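Local coordinates for protein TRAP-T family transporter, DctP (Periplasmic binding) subunit (Sulfitobacter sp. NAS-14.1, PDB 4PF8) that binds beta-D-galacturonate as the periplasmic solute-binding subunit of a TRAP transporter, probably delivering it to the membrane components for uptake, at residues N30-D35 / M188-V193. Residues are numbered along the deposited sequence; the frame is centred on the assembly and turned at random.
With GTR (beta-D-galactopyranuronic acid), chain D.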
loop_
_atom_site.group_PDB
_atom_site.type_symbol
_atom_site.label_atom_id
_atom_site.label_comp_id
_atom_site.label_asym_id
_atom_site.label_seq_id
_atom_site.Cartn_x
_atom_site.Cartn_y
_atom_site.Cartn_z
ATOM N N ASN A 30 4.118 -11.751 -1.648
ATOM C CA ASN A 30 4.356 -10.463 -2.292
ATOM C C ASN A 30 3.406 -10.367 -3.467
ATOM O O ASN A 30 3.293 -11.302 -4.249
ATOM C CB ASN A 30 5.789 -10.442 -2.793
ATOM C CG ASN A 30 6.206 -9.108 -3.413
ATOM O OD1 ASN A 30 5.617 -8.052 -3.169
ATOM N ND2 ASN A 30 7.268 -9.151 -4.159
ATOM N N ILE A 31 2.752 -9.213 -3.617
ATOM C CA ILE A 31 1.876 -8.966 -4.747
ATOM C C ILE A 31 2.629 -8.546 -6.013
ATOM O O ILE A 31 2.111 -8.656 -7.115
ATOM C CB ILE A 31 0.824 -7.899 -4.377
ATOM C CG1 ILE A 31 -0.422 -7.991 -5.255
ATOM C CG2 ILE A 31 1.425 -6.495 -4.412
ATOM C CD1 ILE A 31 -1.568 -7.118 -4.715
ATOM N N HIS A 32 3.856 -8.056 -5.841
ATOM C CA HIS A 32 4.576 -7.413 -6.935
ATOM C C HIS A 32 5.408 -8.312 -7.807
ATOM O O HIS A 32 5.702 -9.450 -7.439
ATOM C CB HIS A 32 5.459 -6.341 -6.343
ATOM C CG HIS A 32 4.686 -5.196 -5.807
ATOM N ND1 HIS A 32 3.996 -4.329 -6.627
ATOM C CD2 HIS A 32 4.455 -4.795 -4.543
ATOM C CE1 HIS A 32 3.392 -3.421 -5.879
ATOM N NE2 HIS A 32 3.643 -3.694 -4.614
ATOM N N VAL A 33 5.770 -7.808 -8.989
ATOM C CA VAL A 33 6.714 -8.489 -9.854
ATOM C C VAL A 33 8.050 -8.673 -9.146
ATOM O O VAL A 33 8.340 -7.968 -8.191
ATOM C CB VAL A 33 6.903 -7.746 -11.183
ATOM C CG1 VAL A 33 5.552 -7.667 -11.916
ATOM C CG2 VAL A 33 7.503 -6.360 -10.944
ATOM N N GLU A 34 8.849 -9.639 -9.604
ATOM C CA GLU A 34 10.100 -9.954 -8.941
ATOM C C GLU A 34 11.036 -8.752 -8.884
ATOM O O GLU A 34 11.723 -8.548 -7.876
ATOM C CB GLU A 34 10.799 -11.131 -9.643
ATOM C CG GLU A 34 12.008 -11.645 -8.883
ATOM C CD GLU A 34 12.516 -12.988 -9.388
ATOM O OE1 GLU A 34 11.911 -13.554 -10.325
ATOM O OE2 GLU A 34 13.533 -13.470 -8.843
ATOM N N ASP A 35 11.117 -7.988 -9.972
ATOM C CA ASP A 35 12.024 -6.843 -9.987
ATOM C C ASP A 35 11.273 -5.586 -9.527
ATOM O O ASP A 35 10.739 -4.815 -10.331
ATOM C CB ASP A 35 12.647 -6.628 -11.364
ATOM C CG ASP A 35 13.730 -5.552 -11.336
ATOM O OD1 ASP A 35 14.089 -5.092 -10.227
ATOM O OD2 ASP A 35 14.208 -5.155 -12.418
HETATM N N MSE A 188 -11.574 -4.078 -6.875
HETATM C CA MSE A 188 -11.084 -5.171 -7.712
HETATM C C MSE A 188 -9.665 -5.522 -7.283
HETATM O O MSE A 188 -8.837 -4.644 -7.024
HETATM C CB MSE A 188 -11.069 -4.752 -9.184
HETATM C CG MSE A 188 -10.615 -5.824 -10.156
HETATM SE SE MSE A 188 -10.589 -5.086 -11.977
HETATM C CE MSE A 188 -12.081 -4.011 -11.780
ATOM N N ALA A 189 -9.375 -6.817 -7.218
ATOM C CA ALA A 189 -8.009 -7.263 -6.973
ATOM C C ALA A 189 -7.004 -6.675 -7.957
ATOM O O ALA A 189 -7.279 -6.529 -9.158
ATOM C CB ALA A 189 -7.954 -8.795 -7.006
ATOM N N PHE A 190 -5.821 -6.347 -7.450
ATOM C CA PHE A 190 -4.772 -5.684 -8.229
ATOM C C PHE A 190 -4.430 -6.425 -9.523
ATOM O O PHE A 190 -4.239 -5.804 -10.553
ATOM C CB PHE A 190 -3.528 -5.536 -7.344
ATOM C CG PHE A 190 -2.443 -4.649 -7.888
ATOM C CD1 PHE A 190 -2.698 -3.357 -8.298
ATOM C CD2 PHE A 190 -1.150 -5.094 -7.879
ATOM C CE1 PHE A 190 -1.677 -2.553 -8.751
ATOM C CE2 PHE A 190 -0.102 -4.270 -8.292
ATOM C CZ PHE A 190 -0.383 -2.997 -8.734
ATOM N N ALA A 191 -4.361 -7.756 -9.478
ATOM C CA ALA A 191 -3.930 -8.539 -10.619
ATOM C C ALA A 191 -4.911 -8.461 -11.788
ATOM O O ALA A 191 -4.518 -8.747 -12.919
ATOM C CB ALA A 191 -3.734 -10.006 -10.196
ATOM N N GLU A 192 -6.161 -8.055 -11.544
ATOM C CA GLU A 192 -7.178 -8.015 -12.593
ATOM C C GLU A 192 -7.265 -6.651 -13.272
ATOM O O GLU A 192 -7.950 -6.479 -14.286
ATOM C CB GLU A 192 -8.531 -8.420 -11.997
ATOM C CG GLU A 192 -8.462 -9.738 -11.206
ATOM C CD GLU A 192 -7.861 -10.895 -11.984
ATOM O OE1 GLU A 192 -6.862 -11.486 -11.522
ATOM O OE2 GLU A 192 -8.375 -11.237 -13.067
ATOM N N VAL A 193 -6.553 -5.673 -12.739
ATOM C CA VAL A 193 -6.719 -4.305 -13.220
ATOM C C VAL A 193 -6.258 -4.135 -14.681
ATOM O O VAL A 193 -6.922 -3.467 -15.471
ATOM C CB VAL A 193 -5.977 -3.321 -12.311
ATOM C CG1 VAL A 193 -6.047 -1.901 -12.864
ATOM C CG2 VAL A 193 -6.556 -3.378 -10.873
HETATM C C1 GTR D . 0.252 -0.984 -4.588
HETATM C C2 GTR D . 0.567 -1.713 -3.324
HETATM C C3 GTR D . 0.021 -3.123 -3.465
HETATM C C4 GTR D . -1.485 -3.111 -3.693
HETATM C C5 GTR D . -1.714 -2.265 -4.942
HETATM C C6 GTR D . -3.206 -2.106 -5.210
HETATM O O1 GTR D . 0.696 0.406 -4.494
HETATM O O2 GTR D . 2.013 -1.760 -3.190
HETATM O O3 GTR D . 0.248 -3.779 -2.198
HETATM O O4 GTR D . -2.101 -2.489 -2.552
HETATM O O5 GTR D . -1.125 -0.955 -4.809
HETATM O O6A GTR D . -3.548 -1.013 -5.736
HETATM O O6B GTR D . -3.962 -3.089 -5.032
#
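His32 NE2 donates a hydrogen bond to O2 of the bound galacturonate (GTR), 2.9 Å long and somewhat bent at 146°. The sugar oxygen lies close to the imidazole plane, at the ring edge. CE1 of the same ring approaches Phe190 CE2 to 4.3 Å, a loose oblique meeting of two aromatics that both touch the sugar. Phe190 turns one ring face to the C5/C6 end of the sugar, with GTR C5 3.6 Å above the plane and over its centre; Phe190 CD1 comes within 3.4 Å of the carboxylate carbon GTR C6. The C5 hydrogen points roughly at the ring, a CH-pi contact familiar in carbohydrate recognition. The loops come from the two lobes of the TRAP-type solute-binding fold: one follows strand 26-29 of the five-stranded sheet, the other strand 184-187, which pairs with 165-168 in the other lobe. Ile31 and Phe190 join them directly, consistent with a cleft closed around the ligand. Ile31 CG1 stands anti to the backbone N (chi1 -157°), and the extended chain beyond it carries Ile31 CD1 to 3.6 Å from Phe190 CB. Ile31 CG2 lies over one face of the His32 ring, offset toward the rim, and reaches GTR O3 at 3.7 Å. Gln70, Arg146, Arg167, Asn207 and Glu234 also hydrogen-bond the sugar. Within the 30-35 loop, Asn30 OD1 accepts a weak bond from His32 N (3.2 Å), and Tyr36 stacks on the imidazole.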